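Local coordinates for phosphatidylinositol 4,5-bisphosphate-binding protein SLM1 (Saccharomyces cerevisiae, PDB 4A6F), which binds phosphatidylinositol 4,5-bisphosphate and acts with SLM2 as an effector of TORC2 and calcineurin signalling, this piece being its PH domain, at residues C57-H62 and A78-H83; F11-S16 and V97-S102. All coordinates share one frame; numbering follows the deposited sequence.

Contact 1. Residues C57-H62 and A78-H83; sequences CTVTEH and AKFVLH. With SEP (phosphoserine), chain E.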
ATOM      1  N   CYS A  57     -15.400   2.195  -1.261  1.00 20.26           N
ATOM      2  CA  CYS A  57     -15.725   2.451  -2.664  1.00 21.55           C
ATOM      3  C   CYS A  57     -15.611   1.178  -3.472  1.00 27.99           C
ATOM      4  O   CYS A  57     -14.863   0.273  -3.116  1.00 28.24           O
ATOM      5  CB  CYS A  57     -14.778   3.491  -3.269  1.00 23.57           C
ATOM      6  SG  CYS A  57     -14.966   5.149  -2.619  1.00 30.98           S
ATOM      7  N   THR A  58     -16.353   1.122  -4.572  1.00 20.23           N
ATOM      8  CA  THR A  58     -16.212   0.058  -5.549  1.00 23.39           C
ATOM      9  C   THR A  58     -16.320   0.694  -6.921  1.00 21.49           C
ATOM     10  O   THR A  58     -16.948   1.742  -7.074  1.00 26.86           O
ATOM     11  CB  THR A  58     -17.314  -1.009  -5.396  1.00 24.48           C
ATOM     12  OG1 THR A  58     -18.598  -0.376  -5.406  1.00 30.29           O
ATOM     13  CG2 THR A  58     -17.147  -1.752  -4.087  1.00 32.30           C
ATOM     14  N   VAL A  59     -15.695   0.086  -7.922  1.00 19.39           N
ATOM     15  CA  VAL A  59     -15.890   0.569  -9.274  1.00 18.85           C
ATOM     16  C   VAL A  59     -16.859  -0.389  -9.915  1.00 23.20           C
ATOM     17  O   VAL A  59     -16.675  -1.606  -9.855  1.00 24.71           O
ATOM     18  CB  VAL A  59     -14.576   0.680 -10.072  1.00 21.65           C
ATOM     19  CG1 VAL A  59     -13.796   1.917  -9.624  1.00 22.99           C
ATOM     20  CG2 VAL A  59     -13.732  -0.582  -9.904  1.00 26.49           C
ATOM     21  N   THR A  60     -17.916   0.150 -10.504  1.00 19.70           N
ATOM     22  CA  THR A  60     -19.006  -0.710 -10.927  1.00 23.45           C
ATOM     23  C   THR A  60     -19.067  -0.886 -12.440  1.00 28.93           C
ATOM     24  O   THR A  60     -18.787  -1.972 -12.948  1.00 50.71           O
ATOM     25  CB  THR A  60     -20.345  -0.227 -10.354  1.00 23.31           C
ATOM     26  OG1 THR A  60     -20.577   1.119 -10.777  1.00 25.20           O
ATOM     27  CG2 THR A  60     -20.312  -0.280  -8.827  1.00 25.79           C
ATOM     28  N   GLU A  61     -19.424   0.167 -13.163  1.00 23.01           N
ATOM     29  CA  GLU A  61     -19.500   0.052 -14.611  1.00 29.12           C
ATOM     30  C   GLU A  61     -18.542   1.000 -15.311  1.00 22.89           C
ATOM     31  O   GLU A  61     -18.020   1.944 -14.711  1.00 22.23           O
ATOM     32  CB  GLU A  61     -20.936   0.264 -15.104  1.00 41.18           C
ATOM     33  CG  GLU A  61     -21.594   1.487 -14.538  1.00 36.11           C
ATOM     34  CD  GLU A  61     -23.008   1.691 -15.043  1.00 38.26           C
ATOM     35  OE1 GLU A  61     -23.303   1.320 -16.200  1.00 37.85           O
ATOM     36  OE2 GLU A  61     -23.826   2.233 -14.272  1.00 41.19           O
ATOM     37  N   HIS A  62     -18.309   0.732 -16.588  1.00 19.95           N
ATOM     38  CA  HIS A  62     -17.480   1.599 -17.398  1.00 22.61           C
ATOM     39  C   HIS A  62     -17.962   1.544 -18.836  1.00 26.46           C
ATOM     40  O   HIS A  62     -18.726   0.644 -19.230  1.00 26.85           O
ATOM     41  CB  HIS A  62     -15.996   1.215 -17.297  1.00 18.90           C
ATOM     42  CG  HIS A  62     -15.691  -0.170 -17.789  1.00 20.99           C
ATOM     43  ND1 HIS A  62     -15.792  -0.528 -19.117  1.00 27.65           N
ATOM     44  CD2 HIS A  62     -15.261  -1.275 -17.134  1.00 26.46           C
ATOM     45  CE1 HIS A  62     -15.457  -1.800 -19.257  1.00 28.33           C
ATOM     46  NE2 HIS A  62     -15.127  -2.276 -18.069  1.00 28.66           N
ATOM     47  N   ALA A  78     -14.849   6.757 -22.428  1.00 22.38           N
ATOM     48  CA  ALA A  78     -13.753   6.794 -21.474  1.00 23.09           C
ATOM     49  C   ALA A  78     -14.248   7.061 -20.049  1.00 16.59           C
ATOM     50  O   ALA A  78     -13.538   7.677 -19.246  1.00 17.94           O
ATOM     51  CB  ALA A  78     -12.738   7.858 -21.880  1.00 23.18           C
ATOM     52  N   LYS A  79     -15.450   6.589 -19.731  1.00 17.08           N
ATOM     53  CA  LYS A  79     -16.054   6.863 -18.426  1.00 17.98           C
ATOM     54  C   LYS A  79     -16.125   5.628 -17.538  1.00 17.72           C
ATOM     55  O   LYS A  79     -16.193   4.493 -18.015  1.00 18.74           O
ATOM     56  CB  LYS A  79     -17.481   7.378 -18.590  1.00 17.43           C
ATOM     57  CG  LYS A  79     -17.642   8.693 -19.293  1.00 19.69           C
ATOM     58  CD  LYS A  79     -19.144   8.943 -19.432  1.00 24.57           C
ATOM     59  CE  LYS A  79     -19.476  10.187 -20.205  1.00 37.56           C
ATOM     60  NZ  LYS A  79     -20.946  10.188 -20.494  1.00 35.75           N
ATOM     61  N   PHE A  80     -16.140   5.865 -16.234  1.00 16.81           N
ATOM     62  CA  PHE A  80     -16.385   4.795 -15.272  1.00 18.06           C
ATOM     63  C   PHE A  80     -17.112   5.352 -14.058  1.00 16.38           C
ATOM     64  O   PHE A  80     -17.093   6.563 -13.807  1.00 17.97           O
ATOM     65  CB  PHE A  80     -15.092   4.058 -14.874  1.00 15.88           C
ATOM     66  CG  PHE A  80     -14.128   4.881 -14.048  1.00 15.64           C
ATOM     67  CD1 PHE A  80     -13.151   5.659 -14.659  1.00 17.31           C
ATOM     68  CD2 PHE A  80     -14.164   4.836 -12.661  1.00 17.75           C
ATOM     69  CE1 PHE A  80     -12.243   6.402 -13.905  1.00 15.75           C
ATOM     70  CE2 PHE A  80     -13.262   5.575 -11.904  1.00 18.85           C
ATOM     71  CZ  PHE A  80     -12.302   6.361 -12.527  1.00 20.26           C
ATOM     72  N   VAL A  81     -17.777   4.463 -13.333  1.00 17.74           N
ATOM     73  CA  VAL A  81     -18.524   4.829 -12.134  1.00 15.86           C
ATOM     74  C   VAL A  81     -17.826   4.322 -10.886  1.00 15.72           C
ATOM     75  O   VAL A  81     -17.427   3.145 -10.803  1.00 18.15           O
ATOM     76  CB  VAL A  81     -19.961   4.255 -12.151  1.00 20.49           C
ATOM     77  CG1 VAL A  81     -20.712   4.687 -10.910  1.00 20.60           C
ATOM     78  CG2 VAL A  81     -20.705   4.702 -13.401  1.00 19.57           C
ATOM     79  N   LEU A  82     -17.678   5.221  -9.919  1.00 15.56           N
ATOM     80  CA  LEU A  82     -17.142   4.882  -8.609  1.00 17.12           C
ATOM     81  C   LEU A  82     -18.285   5.008  -7.613  1.00 21.97           C
ATOM     82  O   LEU A  82     -18.899   6.070  -7.479  1.00 26.06           O
ATOM     83  CB  LEU A  82     -15.975   5.815  -8.250  1.00 19.73           C
ATOM     84  CG  LEU A  82     -15.259   5.552  -6.920  1.00 25.76           C
ATOM     85  CD1 LEU A  82     -14.579   4.196  -6.930  1.00 24.00           C
ATOM     86  CD2 LEU A  82     -14.239   6.655  -6.638  1.00 29.11           C
ATOM     87  N   HIS A  83     -18.589   3.906  -6.941  1.00 19.77           N
ATOM     88  CA  HIS A  83     -19.744   3.811  -6.060  1.00 23.33           C
ATOM     89  C   HIS A  83     -19.336   3.836  -4.589  1.00 30.19           C
ATOM     90  O   HIS A  83     -18.292   3.298  -4.215  1.00 28.13           O
ATOM     91  CB  HIS A  83     -20.504   2.525  -6.369  1.00 24.26           C
ATOM     92  CG  HIS A  83     -21.610   2.228  -5.404  1.00 37.08           C
ATOM     93  ND1 HIS A  83     -22.901   2.674  -5.591  1.00 43.14           N
ATOM     94  CD2 HIS A  83     -21.620   1.519  -4.250  1.00 41.59           C
ATOM     95  CE1 HIS A  83     -23.657   2.260  -4.589  1.00 47.18           C
ATOM     96  NE2 HIS A  83     -22.905   1.555  -3.763  1.00 46.75           N
TER
HETATM   97  N   SEP E1585     -22.933  13.414 -21.417  1.00 90.31           N
HETATM   98  CA  SEP E1585     -22.203  13.133 -20.087  1.00 86.37           C
HETATM   99  CB  SEP E1585     -21.239  14.245 -19.711  1.00 84.54           C
HETATM  100  OG  SEP E1585     -20.072  14.098 -20.473  1.00 85.00           O
HETATM  101  C   SEP E1585     -23.028  12.751 -18.913  1.00 84.65           C
HETATM  102  O   SEP E1585     -24.185  12.277 -19.032  1.00 84.04           O
HETATM  103  OXT SEP E1585     -22.452  12.804 -17.593  1.00  0.00           O
HETATM  104  P   SEP E1585     -20.269  13.813 -21.962  1.00 85.95           P
HETATM  105  O1P SEP E1585     -21.184  12.597 -22.343  1.00 85.51           O
HETATM  106  O2P SEP E1585     -20.881  15.014 -22.658  1.00 85.27           O
HETATM  107  O3P SEP E1585     -19.082  13.449 -22.361  1.00 84.76           O
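V59 and L82 meet where an edge strand of the PH-domain sheet pairs with its neighbour, two antiparallel strands interrupted by a classic beta bulge. T58 and H83 form a hydrogen-bonded pair, the bond from H83 N to T58 O being short (2.7 Å) and almost straight at 175°. After the non-hydrogen-bonded pair V59–L82 the register slips by one: T60 N reaches V81 O, while V81 N turns to E61 O (2.9 Å), so that V81 faces both T60 and E61 before H62 pairs with F80. T60 leaves the extended conformation (psi -69°), which accommodates the extra residue.

The tight side is apolar. L82, its CG anti to the backbone N (chi1 -178°), sends CD1 across to the neighbouring strand, 3.6 Å from V59 CG1 and 3.7 Å from C57 CB. F80 lies on the same face, its ring meeting that of F98, and helix 103-115 covers this layer: F110 and L113 touch V59, and H62 sets its ring edge-to-face with F110.

The other side is looser and more polar. T58 and H83 run side by side, the threonine hydroxyl lying against the histidine's CB, while H83 ND1 bonds to N95. T60 slants across V81 with OG1 over its CB, and the exposed E61 lays its aliphatic portion along the valine, CG 3.5 Å from V81 CG2; here methyls and methylenes supply the packing around polar ends. K79 stretches out fully extended from this part of the sheet toward a bound phosphoserine. At its end K79 NZ donates to phosphoserine O1P at 3.0 Å.

Contact 2. Residues F11-S16 and V97-S102; sequences FLERRS and VFKADS. With SEP (phosphoserine), chain E.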
ATOM      1  N   PHE A  11      -4.583  13.151 -14.798  1.00 15.00           N
ATOM      2  CA  PHE A  11      -5.754  14.016 -14.853  1.00 13.67           C
ATOM      3  C   PHE A  11      -7.003  13.190 -15.151  1.00 14.12           C
ATOM      4  O   PHE A  11      -6.969  12.287 -15.985  1.00 16.17           O
ATOM      5  CB  PHE A  11      -5.555  15.109 -15.908  1.00 16.07           C
ATOM      6  CG  PHE A  11      -4.515  16.127 -15.527  1.00 17.28           C
ATOM      7  CD1 PHE A  11      -4.868  17.235 -14.787  1.00 15.70           C
ATOM      8  CD2 PHE A  11      -3.189  15.971 -15.902  1.00 18.09           C
ATOM      9  CE1 PHE A  11      -3.914  18.192 -14.423  1.00 16.25           C
ATOM     10  CE2 PHE A  11      -2.233  16.917 -15.536  1.00 18.97           C
ATOM     11  CZ  PHE A  11      -2.603  18.027 -14.796  1.00 21.55           C
ATOM     12  N   LEU A  12      -8.091  13.497 -14.443  1.00 14.12           N
ATOM     13  CA  LEU A  12      -9.406  12.898 -14.709  1.00 13.02           C
ATOM     14  C   LEU A  12     -10.452  13.994 -14.635  1.00 14.09           C
ATOM     15  O   LEU A  12     -10.275  14.951 -13.907  1.00 16.36           O
ATOM     16  CB  LEU A  12      -9.750  11.865 -13.634  1.00 14.77           C
ATOM     17  CG  LEU A  12      -9.065  10.499 -13.716  1.00 16.41           C
ATOM     18  CD1 LEU A  12      -9.433   9.659 -12.496  1.00 19.41           C
ATOM     19  CD2 LEU A  12      -9.443   9.822 -15.009  1.00 17.64           C
ATOM     20  N   GLU A  13     -11.543  13.847 -15.381  1.00 13.13           N
ATOM     21  CA  GLU A  13     -12.674  14.770 -15.217  1.00 14.39           C
ATOM     22  C   GLU A  13     -13.726  14.094 -14.349  1.00 18.58           C
ATOM     23  O   GLU A  13     -14.000  12.911 -14.507  1.00 15.98           O
ATOM     24  CB  GLU A  13     -13.271  15.153 -16.567  1.00 17.82           C
ATOM     25  CG  GLU A  13     -12.322  15.937 -17.454  1.00 22.13           C
ATOM     26  CD  GLU A  13     -12.915  16.236 -18.806  1.00 22.67           C
ATOM     27  OE1 GLU A  13     -13.833  17.079 -18.871  1.00 28.41           O
ATOM     28  OE2 GLU A  13     -12.463  15.618 -19.798  1.00 24.73           O
ATOM     29  N   ARG A  14     -14.304  14.833 -13.412  1.00 13.38           N
ATOM     30  CA  ARG A  14     -15.352  14.261 -12.576  1.00 14.92           C
ATOM     31  C   ARG A  14     -16.656  15.009 -12.793  1.00 17.69           C
ATOM     32  O   ARG A  14     -16.664  16.235 -12.813  1.00 18.81           O
ATOM     33  CB  ARG A  14     -14.965  14.336 -11.095  1.00 18.95           C
ATOM     34  CG  ARG A  14     -15.959  13.603 -10.210  1.00 22.08           C
ATOM     35  CD  ARG A  14     -15.463  13.451  -8.788  1.00 30.72           C
ATOM     36  NE  ARG A  14     -16.032  14.467  -7.909  1.00 42.78           N
ATOM     37  CZ  ARG A  14     -15.381  15.546  -7.493  1.00 44.18           C
ATOM     38  NH1 ARG A  14     -14.127  15.751  -7.867  1.00 42.22           N
ATOM     39  NH2 ARG A  14     -15.984  16.415  -6.696  1.00 48.75           N
ATOM     40  N   ARG A  15     -17.760  14.278 -12.921  1.00 14.58           N
ATOM     41  CA  ARG A  15     -19.058  14.907 -13.167  1.00 14.61           C
ATOM     42  C   ARG A  15     -19.734  15.381 -11.886  1.00 16.39           C
ATOM     43  O   ARG A  15     -19.719  14.682 -10.877  1.00 19.37           O
ATOM     44  CB  ARG A  15     -19.981  13.912 -13.881  1.00 16.44           C
ATOM     45  CG  ARG A  15     -21.306  14.491 -14.359  1.00 27.38           C
ATOM     46  CD  ARG A  15     -21.145  15.342 -15.614  1.00 35.30           C
ATOM     47  NE  ARG A  15     -22.433  15.865 -16.076  1.00 44.23           N
ATOM     48  CZ  ARG A  15     -22.599  16.627 -17.155  1.00 41.38           C
ATOM     49  NH1 ARG A  15     -21.559  16.977 -17.899  1.00 40.86           N
ATOM     50  NH2 ARG A  15     -23.812  17.051 -17.485  1.00 40.52           N
ATOM     51  N   SER A  16     -20.321  16.582 -11.925  1.00 14.53           N
ATOM     52  CA  SER A  16     -21.237  17.002 -10.884  1.00 21.71           C
ATOM     53  C   SER A  16     -22.676  16.762 -11.337  1.00 24.64           C
ATOM     54  O   SER A  16     -23.113  17.310 -12.356  1.00 30.06           O
ATOM     55  CB  SER A  16     -21.045  18.490 -10.594  1.00 22.58           C
ATOM     56  OG  SER A  16     -22.082  18.965  -9.752  1.00 28.75           O
ATOM     57  N   VAL A  97     -19.322   9.781 -11.457  1.00 18.13           N
ATOM     58  CA  VAL A  97     -18.869   9.459 -12.812  1.00 13.49           C
ATOM     59  C   VAL A  97     -17.567  10.186 -13.174  1.00 16.48           C
ATOM     60  O   VAL A  97     -17.456  11.417 -13.059  1.00 15.98           O
ATOM     61  CB  VAL A  97     -19.933   9.771 -13.863  1.00 17.76           C
ATOM     62  CG1 VAL A  97     -19.404   9.421 -15.261  1.00 19.68           C
ATOM     63  CG2 VAL A  97     -21.203   8.984 -13.557  1.00 21.81           C
ATOM     64  N   PHE A  98     -16.579   9.407 -13.598  1.00 15.28           N
ATOM     65  CA  PHE A  98     -15.301   9.955 -14.017  1.00 15.95           C
ATOM     66  C   PHE A  98     -15.118   9.767 -15.516  1.00 17.41           C
ATOM     67  O   PHE A  98     -15.646   8.820 -16.104  1.00 18.87           O
ATOM     68  CB  PHE A  98     -14.154   9.257 -13.290  1.00 13.09           C
ATOM     69  CG  PHE A  98     -14.049   9.615 -11.847  1.00 13.95           C
ATOM     70  CD1 PHE A  98     -14.755   8.915 -10.898  1.00 17.25           C
ATOM     71  CD2 PHE A  98     -13.254  10.683 -11.439  1.00 17.67           C
ATOM     72  CE1 PHE A  98     -14.671   9.245  -9.554  1.00 16.42           C
ATOM     73  CE2 PHE A  98     -13.161  11.017 -10.100  1.00 16.12           C
ATOM     74  CZ  PHE A  98     -13.870  10.300  -9.155  1.00 17.38           C
ATOM     75  N   LYS A  99     -14.361  10.669 -16.120  1.00 13.86           N
ATOM     76  CA  LYS A  99     -14.037  10.591 -17.538  1.00 15.36           C
ATOM     77  C   LYS A  99     -12.538  10.775 -17.745  1.00 17.74           C
ATOM     78  O   LYS A  99     -11.958  11.778 -17.319  1.00 17.21           O
ATOM     79  CB  LYS A  99     -14.809  11.664 -18.308  1.00 16.44           C
ATOM     80  CG  LYS A  99     -14.600  11.601 -19.809  1.00 18.17           C
ATOM     81  CD  LYS A  99     -15.699  12.352 -20.550  1.00 26.50           C
ATOM     82  CE  LYS A  99     -15.617  13.845 -20.346  1.00 34.52           C
ATOM     83  NZ  LYS A  99     -16.709  14.521 -21.121  1.00 39.09           N
ATOM     84  N   ALA A 100     -11.920   9.810 -18.415  1.00 16.49           N
ATOM     85  CA  ALA A 100     -10.494   9.842 -18.671  1.00 15.62           C
ATOM     86  C   ALA A 100     -10.299  10.329 -20.103  1.00 19.14           C
ATOM     87  O   ALA A 100     -11.279  10.614 -20.795  1.00 23.23           O
ATOM     88  CB  ALA A 100      -9.881   8.455 -18.477  1.00 15.74           C
ATOM     89  N   ASP A 101      -9.042  10.431 -20.534  1.00 21.41           N
ATOM     90  CA  ASP A 101      -8.703  10.917 -21.878  1.00 25.41           C
ATOM     91  C   ASP A 101      -9.037   9.925 -22.997  1.00 23.79           C
ATOM     92  O   ASP A 101      -9.246  10.318 -24.152  1.00 26.33           O
ATOM     93  CB  ASP A 101      -7.212  11.263 -21.949  1.00 36.93           C
ATOM     94  CG  ASP A 101      -6.788  12.246 -20.871  1.00 61.14           C
ATOM     95  OD1 ASP A 101      -7.676  12.822 -20.208  1.00 71.53           O
ATOM     96  OD2 ASP A 101      -5.565  12.441 -20.683  1.00 68.68           O
ATOM     97  N   SER A 102      -9.059   8.640 -22.664  1.00 20.53           N
ATOM     98  CA  SER A 102      -9.338   7.599 -23.643  1.00 29.60           C
ATOM     99  C   SER A 102      -9.881   6.347 -22.957  1.00 25.21           C
ATOM    100  O   SER A 102      -9.810   6.235 -21.734  1.00 20.75           O
ATOM    101  CB  SER A 102      -8.060   7.253 -24.411  1.00 32.01           C
ATOM    102  OG  SER A 102      -7.042   6.806 -23.526  1.00 27.84           O
TER
HETATM  103  N   SEP E1585     -22.933  13.414 -21.417  1.00 90.31           N
HETATM  104  CA  SEP E1585     -22.203  13.133 -20.087  1.00 86.37           C
HETATM  105  CB  SEP E1585     -21.239  14.245 -19.711  1.00 84.54           C
HETATM  106  OG  SEP E1585     -20.072  14.098 -20.473  1.00 85.00           O
HETATM  107  C   SEP E1585     -23.028  12.751 -18.913  1.00 84.65           C
HETATM  108  O   SEP E1585     -24.185  12.277 -19.032  1.00 84.04           O
HETATM  109  OXT SEP E1585     -22.452  12.804 -17.593  1.00  0.00           O
HETATM  110  P   SEP E1585     -20.269  13.813 -21.962  1.00 85.95           P
HETATM  111  O1P SEP E1585     -21.184  12.597 -22.343  1.00 85.51           O
HETATM  112  O2P SEP E1585     -20.881  15.014 -22.658  1.00 85.27           O
HETATM  113  O3P SEP E1585     -19.082  13.449 -22.361  1.00 84.76           O
HETATM  114  O   HOH W   1     -10.594  13.528 -19.127  1.00 24.53           O
HETATM  115  O   HOH W   2     -15.765  16.981 -20.965  1.00 33.99           O
HETATM  116  O   HOH W   3     -21.020  12.225 -10.916  1.00 27.48           O
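R14 lays its aliphatic chain over the ring of F98, an example of how one antiparallel pair in a PH-domain sheet can carry different chemistry on its two faces. With CG anti to the backbone N (chi1 -173°), the arginine runs beside the phenylalanine; CG makes a CH-pi contact 4.2 Å from the ring centroid, and CD sits 3.5 Å from F98 CZ, before a bend at chi3 carries the guanidinium off to a salt bridge with E36. The L12 side chain crosses that of F98 at about a right angle, CD1 4.1 Å from F98 CD2, while its CD2 packs on A100 CB.

On the other face E13 and K99 extend side by side. The lysine starts anti to its own amide nitrogen and folds at chi3 (69°), which brings CE to 3.7 Å from E13 OE2 and turns NZ to the bound phosphoserine, 2.9 Å from O3P. Its ammonium and E13 OE1 are joined through a water rather than directly. R15, bent at chi2, brings its guanidinium face against the ligand's carbon atoms, NH1 being 3.3 Å from phosphoserine CB.

Backbone bonds between E13 and K99, and from R15 N to V97 O, set the register that puts E13 beside K99 and R14 beside F98. The basic groups gathered here are consistent with a surface suited to phosphorylated ligands, with the E13 carboxylate probably tempering the charge of K99.

Overall arrangement
From the N terminus, strand 8-16 is laid down first, and 11-16 meets 97-102 only after 80 intervening residues, so contact 2 closes the long loop. Within that span, 57-62 and 78-83 pair across 15 residues, part of them not modelled, with no helix or strand among those seen, and contact 1 closes this inner loop; the two are nested and do not cross. Strands 79-84 and 95-99 then lie next to each other in the sheet, A78 and F80 pairing with A100 and F98, which makes the contacts continuous from 8-16 to the edge strand 57-62. Helix 103-115 follows directly and packs against both. K79 and K99, one from each contact, share the same phosphoserine.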